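Local structure of 70 KDA protein (Xanthomonas sp., 4B2N) at residues Gly379-Pro384 against Thr425-Pro430; Ser520-Trp525 against Asp532-Trp537; Gly526-Ser531 against Asp642-Leu647. The protein cleaves rubber oxidatively as a processive dioxygenase, a c-type cytochrome that carries two covalently bound hemes. One frame throughout, in Å; residues are numbered along the deposited sequence.

Contact 1. Residues Gly379-Pro384 against Thr425-Pro430; sequences GAIPKP and TIRTDP. With HEC (heme c), chain D.
With CG1 of Ile381 beside its backbone N (chi1 -60°) and the Arg427 chain bent at chi2 and chi3, the two side chains cross at about a right angle. The branch of Ile381 meets one end of the guanidinium, to which it lies oblique: CG1 of Ile381 is modelled 3.2 Å from NH1 of Arg427, a tight approach whose exact distance is doubtful, and CD1 of Ile381 follows at 3.5 Å from the same nitrogen. The polar anchor of the arginine is a salt bridge from NH2 to Asp642. The other branch of Ile381, CG2, rests 3.5 Å from the carbonyl O of Thr425.

Thr425 touches both prolines of 379-384. Its CB is modelled 3.0 Å from the backbone O of Pro382, and its chi1 of 138° is far from the usual staggered values, so this short distance and the fine placing of OG1 and CG2 are all doubtful. Pro384 comes tip to tip with the same side chain.

Beyond the loop, 425-430 turns to the heme. Ile426 lays CD1 against pyrrole ring D, 3.5 Å from HEC C2D, while Thr428 OG1 donates a hydrogen bond of 2.8 Å to the propionate oxygen O1D of HEC. His517 and the backbone N of Phe516 also hydrogen-bond the heme, and the backbone of Ile426 pairs with that of the axial ligand His641. Helix 423-426 and the residues after it, where Arg427 leaves the helix with positive phi, thus wall one side of a covalently bound heme c. The loop 379-384 that packs on them lies shortly before the CXXCH heme-attachment motif, Cys390 to His394, of a c-type cytochrome.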
loop_
_atom_site.group_PDB
_atom_site.type_symbol
_atom_site.label_atom_id
_atom_site.label_comp_id
_atom_site.label_asym_id
_atom_site.label_seq_id
_atom_site.Cartn_x
_atom_site.Cartn_y
_atom_site.Cartn_z
ATOM N N GLY A 379 29.610 -11.371 -6.153
ATOM C CA GLY A 379 30.539 -11.543 -5.002
ATOM C C GLY A 379 30.390 -10.450 -3.942
ATOM O O GLY A 379 30.486 -10.725 -2.736
ATOM N N ALA A 380 30.100 -9.230 -4.386
ATOM C CA ALA A 380 29.958 -8.050 -3.505
ATOM C C ALA A 380 28.579 -7.900 -2.809
ATOM O O ALA A 380 28.398 -7.028 -1.955
ATOM C CB ALA A 380 30.180 -6.794 -4.343
ATOM N N ILE A 381 27.611 -8.702 -3.208
ATOM C CA ILE A 381 26.265 -8.642 -2.597
ATOM C C ILE A 381 26.121 -9.817 -1.677
ATOM O O ILE A 381 26.095 -10.944 -2.165
ATOM C CB ILE A 381 25.152 -8.666 -3.682
ATOM C CG1 ILE A 381 25.329 -7.447 -4.603
ATOM C CG2 ILE A 381 23.759 -8.663 -3.026
ATOM C CD1 ILE A 381 24.658 -7.567 -5.958
ATOM N N PRO A 382 26.018 -9.581 -0.363
ATOM C CA PRO A 382 25.812 -10.705 0.540
ATOM C C PRO A 382 24.652 -11.604 0.067
ATOM O O PRO A 382 23.576 -11.099 -0.334
ATOM C CB PRO A 382 25.443 -10.054 1.871
ATOM C CG PRO A 382 25.925 -8.634 1.795
ATOM C CD PRO A 382 25.956 -8.267 0.331
ATOM N N LYS A 383 24.847 -12.927 0.121
ATOM C CA LYS A 383 23.861 -13.847 -0.384
ATOM C C LYS A 383 23.153 -14.478 0.783
ATOM O O LYS A 383 23.813 -15.012 1.662
ATOM C CB LYS A 383 24.517 -14.961 -1.264
ATOM C CG LYS A 383 23.542 -16.077 -1.641
ATOM C CD LYS A 383 24.211 -17.175 -2.433
ATOM C CE LYS A 383 23.323 -18.414 -2.528
ATOM N NZ LYS A 383 24.048 -19.387 -3.401
ATOM N N PRO A 384 21.811 -14.440 0.805
ATOM C CA PRO A 384 21.122 -15.140 1.888
ATOM C C PRO A 384 21.190 -16.658 1.839
ATOM O O PRO A 384 21.606 -17.253 0.826
ATOM C CB PRO A 384 19.662 -14.699 1.732
ATOM C CG PRO A 384 19.717 -13.371 1.003
ATOM C CD PRO A 384 20.899 -13.561 0.031
ATOM N N THR A 425 21.610 -6.884 1.280
ATOM C CA THR A 425 21.401 -7.639 0.050
ATOM C C THR A 425 20.472 -7.025 -0.964
ATOM O O THR A 425 20.861 -6.884 -2.110
ATOM C CB THR A 425 21.351 -9.222 0.165
ATOM O OG1 THR A 425 20.303 -9.807 -0.647
ATOM C CG2 THR A 425 21.366 -9.743 1.467
ATOM N N ILE A 426 19.288 -6.532 -0.532
ATOM C CA ILE A 426 18.392 -5.934 -1.519
ATOM C C ILE A 426 18.874 -4.605 -2.075
ATOM O O ILE A 426 18.754 -4.401 -3.280
ATOM C CB ILE A 426 16.919 -5.843 -1.011
ATOM C CG1 ILE A 426 15.976 -5.218 -2.096
ATOM C CG2 ILE A 426 16.857 -5.280 0.406
ATOM C CD1 ILE A 426 15.864 -6.223 -3.295
ATOM N N ARG A 427 19.394 -3.730 -1.205
ATOM C CA ARG A 427 20.049 -2.456 -1.588
ATOM C C ARG A 427 19.164 -1.529 -2.425
ATOM O O ARG A 427 19.672 -0.681 -3.189
ATOM C CB ARG A 427 21.355 -2.726 -2.296
ATOM C CG ARG A 427 22.205 -3.716 -1.525
ATOM C CD ARG A 427 23.705 -3.453 -1.673
ATOM N NE ARG A 427 24.066 -2.906 -2.987
ATOM C CZ ARG A 427 24.005 -3.592 -4.132
ATOM N NH1 ARG A 427 23.576 -4.844 -4.127
ATOM N NH2 ARG A 427 24.351 -3.014 -5.272
ATOM N N THR A 428 17.844 -1.700 -2.326
ATOM C CA THR A 428 16.971 -0.719 -2.988
ATOM C C THR A 428 16.924 0.504 -2.101
ATOM O O THR A 428 17.500 0.520 -0.987
ATOM C CB THR A 428 15.557 -1.270 -3.118
ATOM O OG1 THR A 428 15.255 -1.965 -1.905
ATOM C CG2 THR A 428 15.478 -2.239 -4.309
ATOM N N ASP A 429 16.221 1.538 -2.547
ATOM C CA ASP A 429 16.236 2.806 -1.809
ATOM C C ASP A 429 15.974 2.569 -0.340
ATOM O O ASP A 429 14.921 1.990 0.043
ATOM C CB ASP A 429 15.230 3.800 -2.368
ATOM C CG ASP A 429 15.456 5.175 -1.830
ATOM O OD1 ASP A 429 15.236 5.385 -0.619
ATOM O OD2 ASP A 429 15.908 6.038 -2.597
ATOM N N PRO A 430 16.893 3.020 0.496
ATOM C CA PRO A 430 16.744 2.675 1.920
ATOM C C PRO A 430 15.915 3.632 2.750
ATOM O O PRO A 430 15.814 3.397 3.941
ATOM C CB PRO A 430 18.167 2.766 2.441
ATOM C CG PRO A 430 18.766 3.867 1.603
ATOM C CD PRO A 430 18.177 3.721 0.220
HETATM FE FE HEC D . 13.145 -9.864 -6.478
HETATM C CHA HEC D . 11.377 -6.956 -5.879
HETATM C CHB HEC D . 11.362 -10.421 -9.515
HETATM C CHC HEC D . 15.209 -12.445 -7.349
HETATM C CHD HEC D . 14.075 -10.003 -3.196
HETATM N NA HEC D . 11.603 -8.949 -7.416
HETATM C C1A HEC D . 11.096 -7.663 -7.108
HETATM C C2A HEC D . 10.140 -7.208 -8.114
HETATM C C3A HEC D . 10.130 -8.233 -9.174
HETATM C C4A HEC D . 11.085 -9.235 -8.746
HETATM C CMA HEC D . 9.269 -8.210 -10.418
HETATM C CAA HEC D . 9.228 -5.986 -8.053
HETATM C CBA HEC D . 8.037 -6.533 -7.184
HETATM C CGA HEC D . 7.091 -5.390 -6.782
HETATM O O1A HEC D . 7.463 -4.221 -7.060
HETATM O O2A HEC D . 5.943 -5.564 -6.231
HETATM N NB HEC D . 13.242 -11.186 -8.183
HETATM C C1B HEC D . 12.494 -11.306 -9.279
HETATM C C2B HEC D . 12.883 -12.361 -10.220
HETATM C C3B HEC D . 14.064 -12.950 -9.561
HETATM C C4B HEC D . 14.181 -12.165 -8.344
HETATM C CMB HEC D . 12.200 -12.714 -11.521
HETATM C CAB HEC D . 14.967 -14.064 -10.049
HETATM C CBB HEC D . 15.713 -13.731 -11.183
HETATM N NC HEC D . 14.276 -11.079 -5.470
HETATM C C1C HEC D . 15.218 -12.016 -5.981
HETATM C C2C HEC D . 16.156 -12.547 -4.999
HETATM C C3C HEC D . 15.815 -11.842 -3.789
HETATM C C4C HEC D . 14.727 -10.884 -4.133
HETATM C CMC HEC D . 17.239 -13.596 -5.200
HETATM C CAC HEC D . 16.519 -12.029 -2.478
HETATM C CBC HEC D . 17.850 -11.948 -2.294
HETATM N ND HEC D . 12.738 -8.779 -4.870
HETATM C C1D HEC D . 13.225 -8.885 -3.638
HETATM C C2D HEC D . 12.845 -7.877 -2.659
HETATM C C3D HEC D . 12.057 -6.958 -3.446
HETATM C C4D HEC D . 12.078 -7.580 -4.767
HETATM C CMD HEC D . 13.208 -7.790 -1.198
HETATM C CAD HEC D . 11.379 -5.694 -2.968
HETATM C CBD HEC D . 12.354 -4.565 -3.336
HETATM C CGD HEC D . 11.823 -3.199 -2.970
HETATM O O1D HEC D . 12.473 -2.411 -2.271
HETATM O O2D HEC D . 10.707 -2.958 -3.380
#

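Contact 2. Residues Ser520-Trp525 against Asp532-Trp537; sequences SVPNLW and DRPKLW. With HEC (heme c), chain D.
The indole of Trp537 carries Pro522 on one face and the carbonyl of Ser520 near its edge, tilted out of the ring plane; the indole of Trp525 stacks on Trp653 of helix 649-660 and takes the carboxylate of Asp532 at its edge, in the ring plane. The first is a CH-pi contact: CB of Pro522 sits 3.6 Å from the centroid of the six-membered ring of Trp537, only 5° off the normal. Pro522 follows the classic beta bulge of Ser520 and Val521 opposite Tyr515; Trp537 belongs to strand 536-538, the middle strand of a small antiparallel sheet.

NE1 of Trp525 donates to OD2 of Asp532 over 2.7 Å in a nearly straight bond (167°) that uses the anti lone pair. Pro522 and Pro534 meet tip to tip, CD to CD at 3.7 Å. CG2 of Val521 rests 3.7 Å from CD of the extended Arg533, whose guanidinium is spent on backbone carbonyls, among them those of Gly526 and Gly640. Leu524 puts CG 3.8 Å from the heme methyl CMA, so helix 524-528 also lines the heme c pocket.

NE1 of Trp537 reaches the O of Ser520 at 2.9 Å, from above the carbonyl plane and in a bent bond (144°). The same oxygen receives a second hydrogen from a water, 2.9 Å away, which gives its other hydrogen to the O of Pro534 at 2.7 Å.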
loop_
_atom_site.group_PDB
_atom_site.type_symbol
_atom_site.label_atom_id
_atom_site.label_comp_id
_atom_site.label_asym_id
_atom_site.label_seq_id
_atom_site.Cartn_x
_atom_site.Cartn_y
_atom_site.Cartn_z
ATOM N N SER A 520 9.755 2.804 -8.846
ATOM C CA SER A 520 10.805 3.533 -9.596
ATOM C C SER A 520 11.235 2.879 -10.897
ATOM O O SER A 520 11.843 3.549 -11.730
ATOM C CB SER A 520 12.077 3.701 -8.767
ATOM O OG SER A 520 12.499 2.460 -8.204
ATOM N N VAL A 521 10.945 1.601 -11.058
ATOM C CA VAL A 521 11.384 0.891 -12.247
ATOM C C VAL A 521 10.200 0.523 -13.187
ATOM O O VAL A 521 9.299 -0.199 -12.803
ATOM C CB VAL A 521 12.132 -0.359 -11.861
ATOM C CG1 VAL A 521 12.551 -1.113 -13.148
ATOM C CG2 VAL A 521 13.279 0.080 -10.975
ATOM N N PRO A 522 10.217 1.022 -14.444
ATOM C CA PRO A 522 8.941 0.972 -15.170
ATOM C C PRO A 522 8.606 -0.377 -15.745
ATOM O O PRO A 522 7.463 -0.591 -16.098
ATOM C CB PRO A 522 9.161 1.949 -16.324
ATOM C CG PRO A 522 10.657 1.878 -16.568
ATOM C CD PRO A 522 11.243 1.797 -15.170
ATOM N N ASN A 523 9.579 -1.291 -15.864
ATOM C CA ASN A 523 9.221 -2.608 -16.398
ATOM C C ASN A 523 9.997 -3.744 -15.779
ATOM O O ASN A 523 10.976 -3.543 -15.055
ATOM C CB ASN A 523 9.232 -2.664 -17.958
ATOM C CG ASN A 523 10.595 -2.333 -18.566
ATOM O OD1 ASN A 523 10.710 -1.782 -19.736
ATOM N ND2 ASN A 523 11.626 -2.649 -17.838
ATOM N N LEU A 524 9.537 -4.953 -16.025
ATOM C CA LEU A 524 10.135 -6.098 -15.382
ATOM C C LEU A 524 11.521 -6.385 -15.908
ATOM O O LEU A 524 12.468 -6.771 -15.128
ATOM C CB LEU A 524 9.227 -7.318 -15.564
ATOM C CG LEU A 524 9.103 -7.995 -14.211
ATOM C CD1 LEU A 524 7.672 -8.393 -13.965
ATOM C CD2 LEU A 524 10.086 -9.174 -14.143
ATOM N N TRP A 525 11.674 -6.217 -17.226
ATOM C CA TRP A 525 13.021 -6.208 -17.835
ATOM C C TRP A 525 14.032 -5.424 -16.979
ATOM O O TRP A 525 15.125 -5.892 -16.698
ATOM C CB TRP A 525 12.916 -5.640 -19.246
ATOM C CG TRP A 525 14.231 -5.673 -19.953
ATOM C CD1 TRP A 525 15.112 -4.615 -20.153
ATOM C CD2 TRP A 525 14.869 -6.840 -20.558
ATOM N NE1 TRP A 525 16.237 -5.059 -20.834
ATOM C CE2 TRP A 525 16.140 -6.385 -21.099
ATOM C CE3 TRP A 525 14.528 -8.176 -20.682
ATOM C CZ2 TRP A 525 17.019 -7.247 -21.756
ATOM C CZ3 TRP A 525 15.417 -9.043 -21.357
ATOM C CH2 TRP A 525 16.635 -8.590 -21.872
ATOM N N ASP A 532 19.498 -1.325 -17.724
ATOM C CA ASP A 532 18.397 -0.778 -18.526
ATOM C C ASP A 532 17.342 -0.009 -17.774
ATOM O O ASP A 532 16.300 0.309 -18.350
ATOM C CB ASP A 532 17.722 -1.881 -19.309
ATOM C CG ASP A 532 18.646 -2.411 -20.429
ATOM O OD1 ASP A 532 19.772 -1.883 -20.504
ATOM O OD2 ASP A 532 18.276 -3.309 -21.202
ATOM N N ARG A 533 17.583 0.328 -16.513
ATOM C CA ARG A 533 16.547 1.103 -15.798
ATOM C C ARG A 533 16.760 2.596 -16.089
ATOM O O ARG A 533 17.820 3.110 -15.864
ATOM C CB ARG A 533 16.682 0.869 -14.288
ATOM C CG ARG A 533 16.721 -0.594 -13.876
ATOM C CD ARG A 533 16.661 -0.724 -12.351
ATOM N NE ARG A 533 16.705 -2.141 -11.934
ATOM C CZ ARG A 533 17.238 -2.570 -10.799
ATOM N NH1 ARG A 533 17.746 -1.694 -9.923
ATOM N NH2 ARG A 533 17.315 -3.870 -10.568
ATOM N N PRO A 534 15.744 3.327 -16.538
ATOM C CA PRO A 534 15.985 4.742 -16.778
ATOM C C PRO A 534 15.863 5.533 -15.506
ATOM O O PRO A 534 14.947 5.279 -14.707
ATOM C CB PRO A 534 14.844 5.117 -17.721
ATOM C CG PRO A 534 13.695 4.234 -17.202
ATOM C CD PRO A 534 14.362 2.913 -16.860
ATOM N N LYS A 535 16.704 6.527 -15.326
ATOM C CA LYS A 535 16.635 7.316 -14.074
ATOM C C LYS A 535 15.424 8.209 -14.036
ATOM O O LYS A 535 14.881 8.490 -12.981
ATOM C CB LYS A 535 17.835 8.225 -13.942
ATOM C CG LYS A 535 19.107 7.409 -13.680
ATOM C CD LYS A 535 19.098 7.107 -12.211
ATOM C CE LYS A 535 20.436 6.566 -11.760
ATOM N NZ LYS A 535 20.041 5.645 -10.674
ATOM N N LEU A 536 15.083 8.756 -15.178
ATOM C CA LEU A 536 13.830 9.537 -15.280
ATOM C C LEU A 536 13.036 8.990 -16.428
ATOM O O LEU A 536 13.576 8.589 -17.479
ATOM C CB LEU A 536 14.082 10.998 -15.449
ATOM C CG LEU A 536 14.882 11.690 -14.324
ATOM C CD1 LEU A 536 16.331 11.335 -14.564
ATOM C CD2 LEU A 536 14.722 13.182 -14.427
ATOM N N TRP A 537 11.759 8.850 -16.245
ATOM C CA TRP A 537 11.005 8.199 -17.332
ATOM C C TRP A 537 9.567 8.660 -17.313
ATOM O O TRP A 537 9.015 8.962 -16.247
ATOM C CB TRP A 537 11.157 6.684 -17.196
ATOM C CG TRP A 537 10.682 6.107 -15.881
ATOM C CD1 TRP A 537 11.431 5.886 -14.724
ATOM C CD2 TRP A 537 9.336 5.605 -15.548
ATOM N NE1 TRP A 537 10.660 5.306 -13.738
ATOM C CE2 TRP A 537 9.408 5.119 -14.164
ATOM C CE3 TRP A 537 8.097 5.553 -16.237
ATOM C CZ2 TRP A 537 8.297 4.570 -13.508
ATOM C CZ3 TRP A 537 6.976 4.952 -15.581
ATOM C CH2 TRP A 537 7.074 4.509 -14.239
HETATM FE FE HEC D . 13.145 -9.864 -6.478
HETATM C CHA HEC D . 11.377 -6.956 -5.879
HETATM C CHB HEC D . 11.362 -10.421 -9.515
HETATM C CHC HEC D . 15.209 -12.445 -7.349
HETATM C CHD HEC D . 14.075 -10.003 -3.196
HETATM N NA HEC D . 11.603 -8.949 -7.416
HETATM C C1A HEC D . 11.096 -7.663 -7.108
HETATM C C2A HEC D . 10.140 -7.208 -8.114
HETATM C C3A HEC D . 10.130 -8.233 -9.174
HETATM C C4A HEC D . 11.085 -9.235 -8.746
HETATM C CMA HEC D . 9.269 -8.210 -10.418
HETATM C CAA HEC D . 9.228 -5.986 -8.053
HETATM C CBA HEC D . 8.037 -6.533 -7.184
HETATM C CGA HEC D . 7.091 -5.390 -6.782
HETATM O O1A HEC D . 7.463 -4.221 -7.060
HETATM O O2A HEC D . 5.943 -5.564 -6.231
HETATM N NB HEC D . 13.242 -11.186 -8.183
HETATM C C1B HEC D . 12.494 -11.306 -9.279
HETATM C C2B HEC D . 12.883 -12.361 -10.220
HETATM C C3B HEC D . 14.064 -12.950 -9.561
HETATM C C4B HEC D . 14.181 -12.165 -8.344
HETATM C CMB HEC D . 12.200 -12.714 -11.521
HETATM C CAB HEC D . 14.967 -14.064 -10.049
HETATM C CBB HEC D . 15.713 -13.731 -11.183
HETATM N NC HEC D . 14.276 -11.079 -5.470
HETATM C C1C HEC D . 15.218 -12.016 -5.981
HETATM C C2C HEC D . 16.156 -12.547 -4.999
HETATM C C3C HEC D . 15.815 -11.842 -3.789
HETATM C C4C HEC D . 14.727 -10.884 -4.133
HETATM C CMC HEC D . 17.239 -13.596 -5.200
HETATM C CAC HEC D . 16.519 -12.029 -2.478
HETATM C CBC HEC D . 17.850 -11.948 -2.294
HETATM N ND HEC D . 12.738 -8.779 -4.870
HETATM C C1D HEC D . 13.225 -8.885 -3.638
HETATM C C2D HEC D . 12.845 -7.877 -2.659
HETATM C C3D HEC D . 12.057 -6.958 -3.446
HETATM C C4D HEC D . 12.078 -7.580 -4.767
HETATM C CMD HEC D . 13.208 -7.790 -1.198
HETATM C CAD HEC D . 11.379 -5.694 -2.968
HETATM C CBD HEC D . 12.354 -4.565 -3.336
HETATM C CGD HEC D . 11.823 -3.199 -2.970
HETATM O O1D HEC D . 12.473 -2.411 -2.271
HETATM O O2D HEC D . 10.707 -2.958 -3.380
HETATM O O HOH W 1 14.038 3.057 -13.491
#

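Contact 3. Residues Gly526-Ser531 against Asp642-Leu647; sequences GVLKPS and DFTQSL. With HEC (heme c), chain D.
The end of helix 524-528 passes the 3-10 turn 643-646 at short range, with CA of Leu528 5.2 Å from CA of Thr644. Thr644 points at this helix end: its OG1 lies 2.8 Å from the O of Val527 and also has the O of His641 within reach, so one hydroxyl proton faces two carbonyls. The O atoms of Leu528 and Thr644 approach to 3.2 Å, two acceptors side by side, and Arg652 supplies the donors for both, NE to the former and NH2 to the latter.

The Pro530 side chain crosses those of Asp642 and Thr644 obliquely, its CB 3.4 Å from OD1 of Asp642 and its CD 3.5 Å from OG1 of Thr644; OD2 of Asp642 has Arg427 as its partner.

Toward the heme the surfaces are apolar. Leu528 CD2 lies 3.7 Å from HEC CMB and 4.1 Å from CD1 of Leu647. Phe643, its CG between backbone N and carbonyl carbon (chi1 35°), reaches the porphyrin from the other segment, CE1 3.4 Å from HEC C1C. Val527, Leu528 and Phe643 line the heme c pocket beside the axial ligand His641, which directly precedes Asp642.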
loop_
_atom_site.group_PDB
_atom_site.type_symbol
_atom_site.label_atom_id
_atom_site.label_comp_id
_atom_site.label_asym_id
_atom_site.label_seq_id
_atom_site.Cartn_x
_atom_site.Cartn_y
_atom_site.Cartn_z
ATOM N N GLY A 526 13.650 -4.232 -16.521
ATOM C CA GLY A 526 14.519 -3.361 -15.750
ATOM C C GLY A 526 14.892 -3.917 -14.386
ATOM O O GLY A 526 16.023 -3.788 -13.934
ATOM N N VAL A 527 13.944 -4.543 -13.721
ATOM C CA VAL A 527 14.224 -5.277 -12.501
ATOM C C VAL A 527 15.285 -6.323 -12.829
ATOM O O VAL A 527 16.205 -6.531 -12.041
ATOM C CB VAL A 527 12.933 -5.925 -11.990
ATOM C CG1 VAL A 527 13.220 -6.818 -10.788
ATOM C CG2 VAL A 527 11.907 -4.820 -11.650
ATOM N N LEU A 528 15.120 -6.962 -13.979
ATOM C CA LEU A 528 15.980 -8.090 -14.369
ATOM C C LEU A 528 17.314 -7.654 -14.943
ATOM O O LEU A 528 18.269 -8.438 -15.016
ATOM C CB LEU A 528 15.218 -9.024 -15.323
ATOM C CG LEU A 528 14.102 -9.806 -14.590
ATOM C CD1 LEU A 528 13.470 -10.763 -15.560
ATOM C CD2 LEU A 528 14.566 -10.580 -13.369
ATOM N N LYS A 529 17.387 -6.397 -15.370
ATOM C CA LYS A 529 18.597 -5.880 -15.985
ATOM C C LYS A 529 18.885 -4.484 -15.540
ATOM O O LYS A 529 18.378 -3.521 -16.175
ATOM C CB LYS A 529 18.426 -5.953 -17.471
ATOM C CG LYS A 529 19.712 -5.715 -18.184
ATOM C CD LYS A 529 19.680 -6.676 -19.335
ATOM C CE LYS A 529 19.953 -5.974 -20.592
ATOM N NZ LYS A 529 21.411 -6.131 -20.871
ATOM N N PRO A 530 19.603 -4.342 -14.394
ATOM C CA PRO A 530 19.763 -3.031 -13.750
ATOM C C PRO A 530 20.226 -1.971 -14.708
ATOM O O PRO A 530 19.775 -0.850 -14.622
ATOM C CB PRO A 530 20.795 -3.298 -12.677
ATOM C CG PRO A 530 20.470 -4.678 -12.257
ATOM C CD PRO A 530 20.169 -5.404 -13.545
ATOM N N SER A 531 21.075 -2.352 -15.667
ATOM C CA SER A 531 21.672 -1.387 -16.588
ATOM C C SER A 531 20.658 -0.691 -17.504
ATOM O O SER A 531 20.913 0.412 -17.960
ATOM C CB SER A 531 22.785 -2.060 -17.378
ATOM O OG SER A 531 22.190 -2.998 -18.265
ATOM N N ASP A 642 20.206 -5.771 -7.626
ATOM C CA ASP A 642 21.202 -5.796 -8.700
ATOM C C ASP A 642 21.777 -7.143 -8.983
ATOM O O ASP A 642 22.488 -7.297 -10.009
ATOM C CB ASP A 642 22.380 -4.892 -8.325
ATOM C CG ASP A 642 22.009 -3.474 -8.305
ATOM O OD1 ASP A 642 21.668 -2.961 -9.387
ATOM O OD2 ASP A 642 22.064 -2.838 -7.223
ATOM N N PHE A 643 21.512 -8.108 -8.104
ATOM C CA PHE A 643 21.958 -9.499 -8.332
ATOM C C PHE A 643 21.371 -10.101 -9.606
ATOM O O PHE A 643 21.850 -11.088 -10.087
ATOM C CB PHE A 643 21.611 -10.381 -7.159
ATOM C CG PHE A 643 20.289 -10.010 -6.496
ATOM C CD1 PHE A 643 19.063 -10.354 -7.094
ATOM C CD2 PHE A 643 20.307 -9.332 -5.301
ATOM C CE1 PHE A 643 17.836 -9.973 -6.482
ATOM C CE2 PHE A 643 19.075 -8.881 -4.688
ATOM C CZ PHE A 643 17.876 -9.257 -5.260
ATOM N N THR A 644 20.317 -9.512 -10.155
ATOM C CA THR A 644 19.842 -9.944 -11.469
ATOM C C THR A 644 20.794 -9.658 -12.676
ATOM O O THR A 644 20.604 -10.177 -13.777
ATOM C CB THR A 644 18.490 -9.349 -11.735
ATOM O OG1 THR A 644 18.589 -7.922 -11.656
ATOM C CG2 THR A 644 17.523 -9.799 -10.663
ATOM N N GLN A 645 21.773 -8.808 -12.464
ATOM C CA GLN A 645 22.771 -8.484 -13.527
ATOM C C GLN A 645 23.546 -9.695 -14.035
ATOM O O GLN A 645 24.067 -9.638 -15.129
ATOM C CB GLN A 645 23.779 -7.483 -13.002
ATOM C CG GLN A 645 24.778 -8.126 -12.065
ATOM C CD GLN A 645 25.394 -7.126 -11.115
ATOM O OE1 GLN A 645 25.347 -5.911 -11.345
ATOM N NE2 GLN A 645 25.951 -7.625 -10.008
ATOM N N SER A 646 23.616 -10.746 -13.225
ATOM C CA SER A 646 24.363 -11.973 -13.555
ATOM C C SER A 646 23.576 -12.816 -14.578
ATOM O O SER A 646 24.146 -13.740 -15.180
ATOM C CB SER A 646 24.607 -12.793 -12.275
ATOM O OG SER A 646 23.401 -13.454 -11.796
ATOM N N LEU A 647 22.280 -12.509 -14.774
ATOM C CA LEU A 647 21.444 -13.231 -15.742
ATOM C C LEU A 647 21.902 -12.984 -17.172
ATOM O O LEU A 647 22.567 -11.996 -17.452
ATOM C CB LEU A 647 19.968 -12.809 -15.641
ATOM C CG LEU A 647 19.394 -13.205 -14.310
ATOM C CD1 LEU A 647 18.110 -12.404 -14.130
ATOM C CD2 LEU A 647 19.067 -14.699 -14.331
HETATM FE FE HEC D . 13.145 -9.864 -6.478
HETATM C CHA HEC D . 11.377 -6.956 -5.879
HETATM C CHB HEC D . 11.362 -10.421 -9.515
HETATM C CHC HEC D . 15.209 -12.445 -7.349
HETATM C CHD HEC D . 14.075 -10.003 -3.196
HETATM N NA HEC D . 11.603 -8.949 -7.416
HETATM C C1A HEC D . 11.096 -7.663 -7.108
HETATM C C2A HEC D . 10.140 -7.208 -8.114
HETATM C C3A HEC D . 10.130 -8.233 -9.174
HETATM C C4A HEC D . 11.085 -9.235 -8.746
HETATM C CMA HEC D . 9.269 -8.210 -10.418
HETATM C CAA HEC D . 9.228 -5.986 -8.053
HETATM C CBA HEC D . 8.037 -6.533 -7.184
HETATM C CGA HEC D . 7.091 -5.390 -6.782
HETATM O O1A HEC D . 7.463 -4.221 -7.060
HETATM O O2A HEC D . 5.943 -5.564 -6.231
HETATM N NB HEC D . 13.242 -11.186 -8.183
HETATM C C1B HEC D . 12.494 -11.306 -9.279
HETATM C C2B HEC D . 12.883 -12.361 -10.220
HETATM C C3B HEC D . 14.064 -12.950 -9.561
HETATM C C4B HEC D . 14.181 -12.165 -8.344
HETATM C CMB HEC D . 12.200 -12.714 -11.521
HETATM C CAB HEC D . 14.967 -14.064 -10.049
HETATM C CBB HEC D . 15.713 -13.731 -11.183
HETATM N NC HEC D . 14.276 -11.079 -5.470
HETATM C C1C HEC D . 15.218 -12.016 -5.981
HETATM C C2C HEC D . 16.156 -12.547 -4.999
HETATM C C3C HEC D . 15.815 -11.842 -3.789
HETATM C C4C HEC D . 14.727 -10.884 -4.133
HETATM C CMC HEC D . 17.239 -13.596 -5.200
HETATM C CAC HEC D . 16.519 -12.029 -2.478
HETATM C CBC HEC D . 17.850 -11.948 -2.294
HETATM N ND HEC D . 12.738 -8.779 -4.870
HETATM C C1D HEC D . 13.225 -8.885 -3.638
HETATM C C2D HEC D . 12.845 -7.877 -2.659
HETATM C C3D HEC D . 12.057 -6.958 -3.446
HETATM C C4D HEC D . 12.078 -7.580 -4.767
HETATM C CMD HEC D . 13.208 -7.790 -1.198
HETATM C CAD HEC D . 11.379 -5.694 -2.968
HETATM C CBD HEC D . 12.354 -4.565 -3.336
HETATM C CGD HEC D . 11.823 -3.199 -2.970
HETATM O O1D HEC D . 12.473 -2.411 -2.271
HETATM O O2D HEC D . 10.707 -2.958 -3.380
#

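Along the chain contact 1 closes before the other two begin, whereas the segments of contacts 2 and 3 alternate and share helix 524-528. Centres of contacts 2 and 3 are 11 Å apart, those of 1 and 3 12 Å, and those of 1 and 2 19 Å, where nothing touches directly. Contact 3 therefore joins the others: the Asp642-Arg427 pair links it to contact 1, and the carbonyls of Gly526 and Val527 probably receive Arg533 of contact 2. All three touch the same heme c, whose iron is bound by His394 and His641, so sequence regions far apart together form part of the wall around one heme of this two-heme protein.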